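Local atomic coordinates of hydrogenase maturation factor (Thermoanaerobacter tengcongensis, PDB entry 3VTH), a protein that probably transfers the carbamoyl group of carbamoyl phosphate, at the cost of ATP, to the C-terminal cysteine of HypE during [NiFe]-hydrogenase maturation. Residues Y552-L556 against F569-V573; R247-P251 against V614-G618; L118-K122 against Y315-E319; K221-G225 against R360-I366. All blocks are in the same frame, centred on the assembly; numbering follows the deposited sequence.

Interaction 1 (Y552-L556 against F569-V573); sequences YRTAL and FVEQV
Phe569 reaches with its ring tip over helix 551-559 and overlaps Ala555, Tyr552 and Leu556. Residues 552-556 are fully helical, with Leu556 N bonded to Tyr552 O at 2.9 Å. Segment 569-573 lies on helix 567-572; Val573 N bonds to Val570 O at 3.0 Å, and Val573 has extended angles (-75/135). In the register Tyr552 CA lies 8.1 Å from Val573 CA, and Leu556 CA lies 7.9 Å from Val570 CA. Phe569 is t at chi1. Phe569 CZ lies 3.6 Å from Ala555 CB and 3.9 Å from Tyr552 CB. Tyr552 O sits at the ring edge, 3.8 Å from Phe569 CZ. Leu556 is mt. Leu556 CD2 meets Phe569 CE2 at 3.8 Å and Val570 CG1 at 4.1 Å. Tyr552 is p at chi1, and its CD2 lies 4.0 Å from Val573 CG2. Its hydroxyl is hydrogen-bonded to Glu577. Leu607 of helix 597-607 also touches Phe569, and helix 575-587 packs on Leu556. The contact is apolar and buries 251 Å². It is the packing of two consecutive short helices within a helical part of the Kae1-like domain, away from the annotated sites.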
loop_
_atom_site.group_PDB
_atom_site.type_symbol
_atom_site.label_atom_id
_atom_site.label_comp_id
_atom_site.label_asym_id
_atom_site.label_seq_id
_atom_site.Cartn_x
_atom_site.Cartn_y
_atom_site.Cartn_z
ATOM N N TYR A 552 -6.674 -21.244 20.175
ATOM C CA TYR A 552 -7.592 -22.052 20.977
ATOM C C TYR A 552 -7.934 -21.329 22.291
ATOM O O TYR A 552 -9.014 -21.523 22.834
ATOM C CB TYR A 552 -7.060 -23.474 21.223
ATOM C CG TYR A 552 -5.756 -23.526 21.993
ATOM C CD1 TYR A 552 -4.526 -23.446 21.331
ATOM C CD2 TYR A 552 -5.751 -23.670 23.387
ATOM C CE1 TYR A 552 -3.323 -23.497 22.042
ATOM C CE2 TYR A 552 -4.559 -23.725 24.103
ATOM C CZ TYR A 552 -3.352 -23.638 23.427
ATOM O OH TYR A 552 -2.171 -23.687 24.135
ATOM N N ARG A 553 -7.024 -20.471 22.769
ATOM C CA ARG A 553 -7.275 -19.621 23.938
ATOM C C ARG A 553 -8.335 -18.564 23.650
ATOM O O ARG A 553 -9.138 -18.211 24.518
ATOM C CB ARG A 553 -5.991 -18.930 24.393
ATOM C CG ARG A 553 -4.885 -19.875 24.885
ATOM C CD ARG A 553 -3.606 -19.094 25.195
ATOM N NE ARG A 553 -3.781 -18.115 26.273
ATOM C CZ ARG A 553 -3.303 -18.250 27.510
ATOM N NH1 ARG A 553 -2.593 -19.319 27.859
ATOM N NH2 ARG A 553 -3.529 -17.300 28.408
ATOM N N THR A 554 -8.327 -18.052 22.424
ATOM C CA THR A 554 -9.349 -17.115 21.997
ATOM C C THR A 554 -10.695 -17.820 21.972
ATOM O O THR A 554 -11.684 -17.283 22.470
ATOM C CB THR A 554 -9.041 -16.513 20.605
ATOM O OG1 THR A 554 -7.919 -15.642 20.725
ATOM C CG2 THR A 554 -10.232 -15.702 20.096
ATOM N N ALA A 555 -10.729 -19.030 21.413
ATOM C CA ALA A 555 -11.968 -19.808 21.389
ATOM C C ALA A 555 -12.496 -20.078 22.801
ATOM O O ALA A 555 -13.696 -19.967 23.047
ATOM C CB ALA A 555 -11.778 -21.115 20.627
ATOM N N LEU A 556 -11.611 -20.447 23.725
ATOM C CA LEU A 556 -12.024 -20.690 25.118
ATOM C C LEU A 556 -12.638 -19.440 25.765
ATOM O O LEU A 556 -13.641 -19.512 26.487
ATOM C CB LEU A 556 -10.843 -21.192 25.951
ATOM C CG LEU A 556 -10.391 -22.616 25.627
ATOM C CD1 LEU A 556 -9.097 -22.926 26.331
ATOM C CD2 LEU A 556 -11.489 -23.632 26.018
ATOM N N PHE A 569 -14.075 -30.151 21.501
ATOM C CA PHE A 569 -13.065 -29.106 21.446
ATOM C C PHE A 569 -12.286 -28.967 22.763
ATOM O O PHE A 569 -11.054 -28.981 22.754
ATOM C CB PHE A 569 -13.673 -27.747 21.046
ATOM C CG PHE A 569 -12.702 -26.612 21.154
ATOM C CD1 PHE A 569 -11.724 -26.421 20.177
ATOM C CD2 PHE A 569 -12.747 -25.744 22.245
ATOM C CE1 PHE A 569 -10.799 -25.385 20.277
ATOM C CE2 PHE A 569 -11.836 -24.685 22.351
ATOM C CZ PHE A 569 -10.852 -24.510 21.367
ATOM N N VAL A 570 -12.988 -28.812 23.884
ATOM C CA VAL A 570 -12.296 -28.564 25.160
ATOM C C VAL A 570 -11.430 -29.758 25.604
ATOM O O VAL A 570 -10.352 -29.578 26.160
ATOM C CB VAL A 570 -13.254 -28.087 26.316
ATOM C CG1 VAL A 570 -14.050 -26.844 25.900
ATOM C CG2 VAL A 570 -14.197 -29.173 26.730
ATOM N N GLU A 571 -11.893 -30.975 25.325
ATOM C CA GLU A 571 -11.130 -32.185 25.653
ATOM C C GLU A 571 -9.772 -32.303 24.971
ATOM O O GLU A 571 -8.891 -32.991 25.488
ATOM C CB GLU A 571 -11.959 -33.434 25.381
ATOM C CG GLU A 571 -12.905 -33.750 26.514
ATOM C CD GLU A 571 -13.678 -35.032 26.294
ATOM O OE1 GLU A 571 -13.807 -35.475 25.125
ATOM O OE2 GLU A 571 -14.163 -35.595 27.298
ATOM N N GLN A 572 -9.616 -31.627 23.828
ATOM C CA GLN A 572 -8.361 -31.594 23.076
ATOM C C GLN A 572 -7.344 -30.675 23.738
ATOM O O GLN A 572 -6.144 -30.802 23.495
ATOM C CB GLN A 572 -8.586 -31.082 21.648
ATOM C CG GLN A 572 -9.317 -32.043 20.705
ATOM C CD GLN A 572 -9.532 -31.420 19.327
ATOM O OE1 GLN A 572 -8.670 -31.504 18.449
ATOM N NE2 GLN A 572 -10.685 -30.785 19.137
ATOM N N VAL A 573 -7.818 -29.725 24.541
ATOM C CA VAL A 573 -6.899 -28.871 25.290
ATOM C C VAL A 573 -6.301 -29.662 26.457
ATOM O O VAL A 573 -7.003 -30.420 27.153
ATOM C CB VAL A 573 -7.550 -27.509 25.720
ATOM C CG1 VAL A 573 -6.538 -26.611 26.429
ATOM C CG2 VAL A 573 -8.079 -26.784 24.494
#

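Interaction 2 (R247-P251 against V614-G618); sequences RYGKP and VLFEG. With APC (diphosphomethylphosphonic acid adenosyl ester), chain F; AP2 (phosphomethylphosphonic acid adenosyl ester), chain H.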
loop_
_atom_site.group_PDB
_atom_site.type_symbol
_atom_site.label_atom_id
_atom_site.label_comp_id
_atom_site.label_asym_id
_atom_site.label_seq_id
_atom_site.Cartn_x
_atom_site.Cartn_y
_atom_site.Cartn_z
ATOM N N ARG A 247 10.907 -16.988 8.228
ATOM C CA ARG A 247 9.565 -16.543 7.824
ATOM C C ARG A 247 8.786 -17.790 7.418
ATOM O O ARG A 247 8.855 -18.230 6.261
ATOM C CB ARG A 247 9.702 -15.595 6.635
ATOM C CG ARG A 247 8.435 -14.909 6.155
ATOM C CD ARG A 247 8.831 -14.015 4.977
ATOM N NE ARG A 247 7.710 -13.332 4.344
ATOM C CZ ARG A 247 6.808 -13.923 3.564
ATOM N NH1 ARG A 247 6.869 -15.229 3.344
ATOM N NH2 ARG A 247 5.836 -13.213 3.020
ATOM N N TYR A 248 8.049 -18.368 8.364
ATOM C CA TYR A 248 7.529 -19.724 8.180
ATOM C C TYR A 248 6.090 -19.852 7.696
ATOM O O TYR A 248 5.706 -20.913 7.170
ATOM C CB TYR A 248 7.707 -20.543 9.453
ATOM C CG TYR A 248 9.095 -21.124 9.618
ATOM C CD1 TYR A 248 9.513 -22.218 8.850
ATOM C CD2 TYR A 248 9.985 -20.593 10.557
ATOM C CE1 TYR A 248 10.797 -22.766 9.011
ATOM C CE2 TYR A 248 11.264 -21.130 10.728
ATOM C CZ TYR A 248 11.662 -22.216 9.954
ATOM O OH TYR A 248 12.923 -22.746 10.128
ATOM N N GLY A 249 5.291 -18.807 7.890
ATOM C CA GLY A 249 3.866 -18.892 7.577
ATOM C C GLY A 249 3.358 -17.954 6.497
ATOM O O GLY A 249 2.526 -18.353 5.672
ATOM N N LYS A 250 3.826 -16.707 6.517
ATOM C CA LYS A 250 3.347 -15.698 5.584
ATOM C C LYS A 250 3.622 -16.146 4.145
ATOM O O LYS A 250 4.733 -16.599 3.844
ATOM C CB LYS A 250 4.034 -14.351 5.828
ATOM C CG LYS A 250 3.526 -13.534 7.024
ATOM C CD LYS A 250 4.121 -12.106 6.916
ATOM C CE LYS A 250 3.721 -11.205 8.092
ATOM N NZ LYS A 250 4.480 -9.914 8.058
ATOM N N PRO A 251 2.619 -16.018 3.254
ATOM C CA PRO A 251 2.794 -16.412 1.846
ATOM C C PRO A 251 3.847 -15.563 1.132
ATOM O O PRO A 251 3.996 -14.376 1.434
ATOM C CB PRO A 251 1.420 -16.133 1.223
ATOM C CG PRO A 251 0.818 -15.034 2.122
ATOM C CD PRO A 251 1.312 -15.373 3.501
ATOM N N VAL A 614 -1.363 -20.139 15.300
ATOM C CA VAL A 614 -1.000 -19.424 14.081
ATOM C C VAL A 614 0.395 -18.791 14.178
ATOM O O VAL A 614 0.887 -18.490 15.276
ATOM C CB VAL A 614 -2.052 -18.351 13.679
ATOM C CG1 VAL A 614 -3.436 -19.005 13.417
ATOM C CG2 VAL A 614 -2.147 -17.255 14.727
ATOM N N LEU A 615 1.014 -18.600 13.016
ATOM C CA LEU A 615 2.386 -18.101 12.919
ATOM C C LEU A 615 2.398 -16.593 12.744
ATOM O O LEU A 615 3.369 -15.932 13.097
ATOM C CB LEU A 615 3.133 -18.800 11.774
ATOM C CG LEU A 615 3.233 -20.334 11.910
ATOM C CD1 LEU A 615 3.904 -21.012 10.701
ATOM C CD2 LEU A 615 3.950 -20.729 13.203
ATOM N N PHE A 616 1.303 -16.053 12.213
ATOM C CA PHE A 616 1.152 -14.617 12.038
ATOM C C PHE A 616 -0.296 -14.207 12.254
ATOM O O PHE A 616 -1.213 -14.996 12.049
ATOM C CB PHE A 616 1.667 -14.155 10.658
ATOM C CG PHE A 616 0.934 -14.767 9.474
ATOM C CD1 PHE A 616 1.356 -15.967 8.926
ATOM C CD2 PHE A 616 -0.152 -14.116 8.892
ATOM C CE1 PHE A 616 0.696 -16.528 7.834
ATOM C CE2 PHE A 616 -0.823 -14.676 7.790
ATOM C CZ PHE A 616 -0.394 -15.883 7.268
ATOM N N GLU A 617 -0.482 -12.961 12.674
ATOM C CA GLU A 617 -1.798 -12.405 12.974
ATOM C C GLU A 617 -2.678 -12.449 11.715
ATOM O O GLU A 617 -2.284 -11.974 10.661
ATOM C CB GLU A 617 -1.610 -10.962 13.481
ATOM C CG GLU A 617 -2.879 -10.187 13.852
ATOM C CD GLU A 617 -3.343 -10.417 15.287
ATOM O OE1 GLU A 617 -3.859 -11.525 15.586
ATOM O OE2 GLU A 617 -3.211 -9.475 16.114
ATOM N N GLY A 618 -3.860 -13.045 11.829
ATOM C CA GLY A 618 -4.798 -13.073 10.712
ATOM C C GLY A 618 -4.713 -14.334 9.871
ATOM O O GLY A 618 -5.570 -14.572 9.026
HETATM P PG APC F . 9.060 -9.743 6.649
HETATM O O1G APC F . 9.829 -9.247 5.451
HETATM O O2G APC F . 9.039 -11.249 6.735
HETATM O O3G APC F . 9.438 -9.090 7.948
HETATM P PB APC F . 6.698 -9.065 5.142
HETATM O O1B APC F . 7.209 -7.768 4.598
HETATM O O2B APC F . 5.231 -9.068 5.523
HETATM O O3B APC F . 7.501 -9.344 6.508
HETATM P PA APC F . 7.386 -10.084 2.250
HETATM O O1A APC F . 7.512 -11.413 1.543
HETATM O O2A APC F . 8.518 -9.144 2.045
HETATM C C3A APC F . 7.083 -10.451 4.021
HETATM O "O5'" APC F . 6.083 -9.283 1.740
HETATM C "C5'" APC F . 5.100 -9.834 0.869
HETATM C "C4'" APC F . 3.721 -9.433 1.389
HETATM O "O4'" APC F . 2.766 -9.894 0.425
HETATM C "C3'" APC F . 3.415 -10.134 2.715
HETATM O "O3'" APC F . 2.752 -9.256 3.642
HETATM C "C2'" APC F . 2.450 -11.232 2.319
HETATM O "O2'" APC F . 1.616 -11.659 3.413
HETATM C "C1'" APC F . 1.747 -10.623 1.107
HETATM N N9 APC F . 1.258 -11.741 0.309
HETATM C C8 APC F . 1.979 -12.567 -0.496
HETATM N N7 APC F . 1.169 -13.518 -1.025
HETATM C C5 APC F . -0.075 -13.299 -0.548
HETATM C C6 APC F . -1.407 -13.928 -0.688
HETATM N N6 APC F . -1.584 -15.008 -1.477
HETATM N N1 APC F . -2.440 -13.384 -0.007
HETATM C C2 APC F . -2.296 -12.294 0.775
HETATM N N3 APC F . -1.125 -11.666 0.967
HETATM C C4 APC F . -0.009 -12.124 0.333
HETATM P PB AP2 H . -5.926 -4.110 14.183
HETATM O O1B AP2 H . -6.772 -5.356 14.267
HETATM O O2B AP2 H . -6.661 -2.809 14.074
HETATM O O3B AP2 H . -4.802 -4.123 15.188
HETATM C C3A AP2 H . -5.082 -4.324 12.593
HETATM P PA AP2 H . -6.156 -4.242 11.130
HETATM O O1A AP2 H . -5.117 -4.202 10.018
HETATM O O2A AP2 H . -7.250 -3.203 11.164
HETATM O "O5'" AP2 H . -6.928 -5.665 11.114
HETATM C "C5'" AP2 H . -6.160 -6.828 10.829
HETATM C "C4'" AP2 H . -7.028 -7.993 11.246
HETATM O "O4'" AP2 H . -8.085 -8.165 10.300
HETATM C "C3'" AP2 H . -6.279 -9.310 11.245
HETATM O "O3'" AP2 H . -5.483 -9.445 12.427
HETATM C "C2'" AP2 H . -7.442 -10.278 11.167
HETATM O "O2'" AP2 H . -7.943 -10.431 12.500
HETATM C "C1'" AP2 H . -8.455 -9.550 10.273
HETATM N N9 AP2 H . -8.348 -10.149 8.911
HETATM C C8 AP2 H . -7.284 -10.119 8.071
HETATM N N7 AP2 H . -7.523 -10.819 6.930
HETATM C C5 AP2 H . -8.772 -11.314 7.023
HETATM C C6 AP2 H . -9.658 -12.150 6.173
HETATM N N6 AP2 H . -9.253 -12.596 4.957
HETATM N N1 AP2 H . -10.891 -12.453 6.663
HETATM C C2 AP2 H . -11.330 -12.005 7.860
HETATM N N3 AP2 H . -10.570 -11.255 8.687
HETATM C C4 AP2 H . -9.308 -10.886 8.328
#
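A glycine backbone lies against an aromatic ring where two loops meet, 363 residues apart in the chain. Gly249 C is 3.3 Å from Phe616 CE1, and Lys250 N is 3.4 Å from the same atom. The CA atoms of Gly249 and Leu615 are 5.6 Å apart. A side chain on Gly249 would clash with Leu615 CB and crowd Phe616 CD1, so its absence permits this approach. Lys250 CG then sits over the face of the Phe616 ring, 4.0 Å from the centroid, in a CH-pi contact. Pro251 CD approaches Phe616 CZ at 4.2 Å. Leu615 CD1 packs on Gly249 CA at 3.8 Å and on Tyr248 CB at 4.0 Å. Met622 of helix 619-626 also touches Phe616.

Each loop also serves a nucleotide. The extended side chain of Lys250 passes the ring and bonds through NZ to APC O2B at 2.8 Å. Arg247 NH2 bonds to Pro251 O at 2.7 Å and is 2.9 Å from APC O1A. Pro251 CG is 3.3 Å from APC C5. On the other loop, Glu617 CG is 3.1 Å from AP2 O3'. Gly618, the N-cap of helix 619-626, has its CA 3.9 Å from AP2 C2'. The arrangement is an interface between the YrdC-like and Kae1-like domains, formed by loops that line their two nucleotide pockets.

Interaction 3 (L118-K122 against Y315-E319); sequences LRELK and YLLME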
loop_
_atom_site.group_PDB
_atom_site.type_symbol
_atom_site.label_atom_id
_atom_site.label_comp_id
_atom_site.label_asym_id
_atom_site.label_seq_id
_atom_site.Cartn_x
_atom_site.Cartn_y
_atom_site.Cartn_z
ATOM N N LEU A 118 11.800 -0.863 -23.270
ATOM C CA LEU A 118 11.819 -2.312 -23.410
ATOM C C LEU A 118 12.207 -2.739 -24.833
ATOM O O LEU A 118 12.958 -3.695 -25.006
ATOM C CB LEU A 118 10.467 -2.922 -23.012
ATOM C CG LEU A 118 10.375 -4.453 -22.919
ATOM C CD1 LEU A 118 11.349 -4.981 -21.887
ATOM C CD2 LEU A 118 8.942 -4.880 -22.555
ATOM N N ARG A 119 11.689 -2.031 -25.834
ATOM C CA ARG A 119 12.066 -2.278 -27.237
ATOM C C ARG A 119 13.565 -2.045 -27.441
ATOM O O ARG A 119 14.242 -2.871 -28.043
ATOM C CB ARG A 119 11.267 -1.372 -28.185
ATOM C CG ARG A 119 11.390 -1.739 -29.671
ATOM C CD ARG A 119 11.126 -0.543 -30.607
ATOM N NE ARG A 119 9.940 0.215 -30.214
ATOM C CZ ARG A 119 9.962 1.367 -29.547
ATOM N NH1 ARG A 119 11.114 1.937 -29.202
ATOM N NH2 ARG A 119 8.820 1.954 -29.226
ATOM N N GLU A 120 14.071 -0.919 -26.938
ATOM C CA GLU A 120 15.502 -0.617 -27.029
ATOM C C GLU A 120 16.357 -1.668 -26.299
ATOM O O GLU A 120 17.343 -2.154 -26.845
ATOM C CB GLU A 120 15.798 0.800 -26.514
ATOM C CG GLU A 120 15.265 1.926 -27.438
ATOM C CD GLU A 120 15.369 3.331 -26.833
ATOM O OE1 GLU A 120 14.966 4.303 -27.509
ATOM O OE2 GLU A 120 15.814 3.483 -25.680
ATOM N N LEU A 121 15.967 -2.013 -25.071
ATOM C CA LEU A 121 16.625 -3.078 -24.301
ATOM C C LEU A 121 16.808 -4.396 -25.081
ATOM O O LEU A 121 17.831 -5.066 -24.945
ATOM C CB LEU A 121 15.837 -3.357 -23.011
ATOM C CG LEU A 121 16.409 -4.339 -21.987
ATOM C CD1 LEU A 121 17.679 -3.790 -21.385
ATOM C CD2 LEU A 121 15.369 -4.644 -20.872
ATOM N N LYS A 122 15.802 -4.759 -25.876
ATOM C CA LYS A 122 15.777 -6.039 -26.586
ATOM C C LYS A 122 16.263 -5.942 -28.042
ATOM O O LYS A 122 16.216 -6.921 -28.782
ATOM C CB LYS A 122 14.363 -6.626 -26.537
ATOM C CG LYS A 122 13.934 -7.050 -25.145
ATOM C CD LYS A 122 12.454 -7.434 -25.075
ATOM C CE LYS A 122 12.076 -7.944 -23.666
ATOM N NZ LYS A 122 12.709 -9.276 -23.333
ATOM N N TYR A 315 13.614 -8.328 -16.782
ATOM C CA TYR A 315 13.432 -8.768 -18.166
ATOM C C TYR A 315 14.637 -9.541 -18.666
ATOM O O TYR A 315 14.494 -10.533 -19.392
ATOM C CB TYR A 315 13.159 -7.583 -19.094
ATOM C CG TYR A 315 11.824 -6.916 -18.864
ATOM C CD1 TYR A 315 10.669 -7.397 -19.474
ATOM C CD2 TYR A 315 11.722 -5.782 -18.048
ATOM C CE1 TYR A 315 9.420 -6.762 -19.267
ATOM C CE2 TYR A 315 10.499 -5.153 -17.837
ATOM C CZ TYR A 315 9.360 -5.645 -18.460
ATOM O OH TYR A 315 8.170 -5.009 -18.252
ATOM N N LEU A 316 15.829 -9.077 -18.293
ATOM C CA LEU A 316 17.063 -9.778 -18.643
ATOM C C LEU A 316 17.124 -11.169 -17.992
ATOM O O LEU A 316 17.441 -12.169 -18.645
ATOM C CB LEU A 316 18.281 -8.939 -18.257
ATOM C CG LEU A 316 18.499 -7.636 -19.052
ATOM C CD1 LEU A 316 19.636 -6.809 -18.450
ATOM C CD2 LEU A 316 18.739 -7.903 -20.524
ATOM N N LEU A 317 16.811 -11.224 -16.704
ATOM C CA LEU A 317 16.812 -12.496 -15.974
ATOM C C LEU A 317 15.813 -13.486 -16.580
ATOM O O LEU A 317 16.125 -14.670 -16.725
ATOM C CB LEU A 317 16.518 -12.266 -14.481
ATOM C CG LEU A 317 16.573 -13.500 -13.549
ATOM C CD1 LEU A 317 17.940 -14.255 -13.680
ATOM C CD2 LEU A 317 16.288 -13.103 -12.097
ATOM N N MET A 318 14.627 -12.985 -16.939
ATOM C CA MET A 318 13.557 -13.795 -17.525
ATOM C C MET A 318 13.922 -14.491 -18.838
ATOM O O MET A 318 13.429 -15.586 -19.111
ATOM C CB MET A 318 12.263 -12.975 -17.687
ATOM C CG MET A 318 11.529 -12.661 -16.369
ATOM S SD MET A 318 11.072 -14.196 -15.527
ATOM C CE MET A 318 10.232 -13.583 -14.072
ATOM N N GLU A 319 14.781 -13.877 -19.651
ATOM C CA GLU A 319 15.290 -14.589 -20.832
ATOM C C GLU A 319 16.271 -15.731 -20.474
ATOM O O GLU A 319 16.534 -16.609 -21.308
ATOM C CB GLU A 319 15.858 -13.637 -21.915
ATOM C CG GLU A 319 16.209 -12.234 -21.439
ATOM C CD GLU A 319 16.440 -11.219 -22.565
ATOM O OE1 GLU A 319 15.862 -10.103 -22.492
ATOM O OE2 GLU A 319 17.203 -11.516 -23.501
HETATM O O HOH W 1 12.234 -10.907 -20.840
#
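This contact joins a HypF zinc finger to the YrdC-like domain, helix against helix. Leu118 directly follows the zinc ligand Cys117 on helix 115-121. Leu118 and Leu121 are both tp. Their CB atoms point toward helix 312-320, and with this rotamer the methyl groups reach it. Tyr315 is m at chi1 and turns a ring face to Leu118. Leu118 CD1 lies 3.6 Å from the centroid of the Tyr315 ring, 15° off the normal, a CH-pi contact. Leu121 CD2 packs on Tyr315 CB at 4.1 Å. Leu316 is mt, and its CD2 meets Leu121 CD1 at 4.3 Å. Ile205 of helix 204-213 also touches Leu316. At the exposed margin, Lys122 runs out as mtt and bends at chi4 (m), bringing its amine toward Glu319. Glu319 has chi1 at 19°, between wells. The salt bridge from Lys122 NZ to Glu319 OE1 is long, at 3.4 Å, and its hydrogen bond is weak. A water accepts from Lys122 NZ at 3.0 Å and donates to Tyr315 O at 2.7 Å.

Interaction 4 (K221-G225 against R360-I366); sequences KGIGG and RDIVNRI
This is a buried contact between two loops of the YrdC-like domain. Loop 221-225 joins strands 218-221 and 226-229, and loop 360-366 follows strand 354-358. Loop 360-366 is mostly extended (Ile362 -95/117, Ile366 -162/129), with Val363 (-82/-46) helical. Lys221 is all-trans, and Lys221 NZ donates to Arg360 O at 3.0 Å and to Asn358 O. Residues 222-225 turn back, with Gly222 N bonded to Gly225 O at 2.8 Å. Gly225 has angles (156/-162) suited to glycine. Gly224 CA lies 4.4 Å from Ile366 CA. Ile366 N donates to Gly224 O at 2.9 Å, and Gly224 CA contacts Ile366 O at 3.3 Å. A side chain on Gly224 would collide with that oxygen. Ile362 is mt and plugs the turn. Ile362 CD1 lies 3.5 Å from Gly222 O and 3.7 Å from both Lys221 CE and Gly225 N. Next comes Asp367, which binds magnesium in a structure of this protein but not here. Backbone and lysine-amine hydrogen bonds thus hold the loops together with the buried Ile362 side chain.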
loop_
_atom_site.group_PDB
_atom_site.type_symbol
_atom_site.label_atom_id
_atom_site.label_comp_id
_atom_site.label_asym_id
_atom_site.label_seq_id
_atom_site.Cartn_x
_atom_site.Cartn_y
_atom_site.Cartn_z
ATOM N N LYS A 221 19.584 -6.433 -5.711
ATOM C CA LYS A 221 19.315 -5.011 -5.473
ATOM C C LYS A 221 18.349 -4.511 -6.540
ATOM O O LYS A 221 18.661 -4.527 -7.727
ATOM C CB LYS A 221 20.598 -4.171 -5.457
ATOM C CG LYS A 221 20.362 -2.713 -5.033
ATOM C CD LYS A 221 21.673 -1.954 -4.910
ATOM C CE LYS A 221 21.437 -0.440 -4.770
ATOM N NZ LYS A 221 22.745 0.262 -4.584
ATOM N N GLY A 222 17.174 -4.060 -6.104
ATOM C CA GLY A 222 16.153 -3.600 -7.026
ATOM C C GLY A 222 15.953 -2.122 -6.804
ATOM O O GLY A 222 16.845 -1.439 -6.287
ATOM N N ILE A 223 14.757 -1.644 -7.113
ATOM C CA ILE A 223 14.468 -0.216 -7.126
ATOM C C ILE A 223 14.370 0.302 -5.690
ATOM O O ILE A 223 15.017 1.299 -5.325
ATOM C CB ILE A 223 13.129 0.028 -7.896
ATOM C CG1 ILE A 223 13.273 -0.337 -9.381
ATOM C CG2 ILE A 223 12.633 1.461 -7.750
ATOM C CD1 ILE A 223 14.394 0.435 -10.109
ATOM N N GLY A 224 13.579 -0.398 -4.879
ATOM C CA GLY A 224 13.249 0.051 -3.526
ATOM C C GLY A 224 14.077 -0.575 -2.419
ATOM O O GLY A 224 13.943 -0.212 -1.248
ATOM N N GLY A 225 14.915 -1.535 -2.784
ATOM C CA GLY A 225 15.780 -2.195 -1.821
ATOM C C GLY A 225 16.143 -3.561 -2.341
ATOM O O GLY A 225 15.983 -3.836 -3.531
ATOM N N ARG A 360 24.154 2.337 -7.973
ATOM C CA ARG A 360 23.239 3.490 -7.924
ATOM C C ARG A 360 22.625 3.557 -6.527
ATOM O O ARG A 360 21.848 2.673 -6.143
ATOM C CB ARG A 360 22.132 3.405 -9.001
ATOM C CG ARG A 360 21.187 4.645 -9.035
ATOM C CD ARG A 360 20.105 4.567 -10.135
ATOM N NE ARG A 360 19.293 3.346 -10.026
ATOM C CZ ARG A 360 18.614 2.799 -11.033
ATOM N NH1 ARG A 360 18.628 3.363 -12.229
ATOM N NH2 ARG A 360 17.911 1.687 -10.849
ATOM N N ASP A 361 22.966 4.592 -5.766
ATOM C CA ASP A 361 22.414 4.750 -4.404
ATOM C C ASP A 361 20.895 4.724 -4.372
ATOM O O ASP A 361 20.230 5.320 -5.221
ATOM C CB ASP A 361 22.888 6.044 -3.753
ATOM C CG ASP A 361 24.352 6.000 -3.355
ATOM O OD1 ASP A 361 24.821 7.017 -2.807
ATOM O OD2 ASP A 361 25.036 4.959 -3.574
ATOM N N ILE A 362 20.351 3.993 -3.404
ATOM C CA ILE A 362 18.922 4.068 -3.108
ATOM C C ILE A 362 18.834 5.075 -1.976
ATOM O O ILE A 362 19.415 4.862 -0.907
ATOM C CB ILE A 362 18.323 2.707 -2.680
ATOM C CG1 ILE A 362 18.391 1.707 -3.841
ATOM C CG2 ILE A 362 16.844 2.885 -2.157
ATOM C CD1 ILE A 362 18.075 0.233 -3.432
ATOM N N VAL A 363 18.155 6.191 -2.234
ATOM C CA VAL A 363 17.995 7.231 -1.235
ATOM C C VAL A 363 16.852 6.904 -0.282
ATOM O O VAL A 363 16.991 7.031 0.934
ATOM C CB VAL A 363 17.748 8.626 -1.897
ATOM C CG1 VAL A 363 17.574 9.692 -0.828
ATOM C CG2 VAL A 363 18.946 8.969 -2.847
ATOM N N ASN A 364 15.724 6.494 -0.854
ATOM C CA ASN A 364 14.527 6.216 -0.089
ATOM C C ASN A 364 14.087 4.787 -0.350
ATOM O O ASN A 364 13.575 4.477 -1.424
ATOM C CB ASN A 364 13.413 7.210 -0.483
ATOM C CG ASN A 364 13.860 8.672 -0.346
ATOM O OD1 ASN A 364 13.914 9.420 -1.336
ATOM N ND2 ASN A 364 14.216 9.072 0.870
ATOM N N ARG A 365 14.284 3.903 0.621
ATOM C CA ARG A 365 13.891 2.505 0.405
ATOM C C ARG A 365 12.366 2.436 0.393
ATOM O O ARG A 365 11.699 3.305 0.979
ATOM C CB ARG A 365 14.479 1.603 1.498
ATOM C CG ARG A 365 13.609 1.501 2.754
ATOM C CD ARG A 365 14.401 0.871 3.849
ATOM N NE ARG A 365 15.355 1.806 4.440
ATOM C CZ ARG A 365 16.421 1.430 5.132
ATOM N NH1 ARG A 365 16.683 0.132 5.302
ATOM N NH2 ARG A 365 17.240 2.344 5.629
ATOM N N ILE A 366 11.808 1.425 -0.286
ATOM C CA ILE A 366 10.358 1.287 -0.399
ATOM C C ILE A 366 9.992 -0.138 -0.812
ATOM O O ILE A 366 10.549 -0.677 -1.754
ATOM C CB ILE A 366 9.747 2.358 -1.385
ATOM C CG1 ILE A 366 8.220 2.267 -1.458
ATOM C CG2 ILE A 366 10.380 2.262 -2.795
ATOM C CD1 ILE A 366 7.528 3.579 -2.011
HETATM O O HOH W 2 21.792 2.066 -1.808
HETATM O O HOH W 3 18.886 0.245 -7.943
#

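Along the chain the segments run 118-122, 221-225, 247-251, 315-319, 360-366, 552-556, 569-573, 614-618. Interactions 2, 3 and 4 therefore cross, and interaction 1 is nested inside the loop closed by interaction 2. The loops of interaction 4 adjoin strands of one mixed sheet in the YrdC-like domain. Between centres, interactions 3 and 4 are 21 Å apart, 4 and 2 are 26 Å, and 2 and 1 are 20 Å. Interactions 1 and 3 are farthest, at 55 Å. No two contacts touch. Interactions 3 and 2 connect the first zinc finger, the YrdC-like domain and the Kae1-like domain. Interaction 4 is internal to the YrdC-like domain, and interaction 1 to the Kae1-like domain.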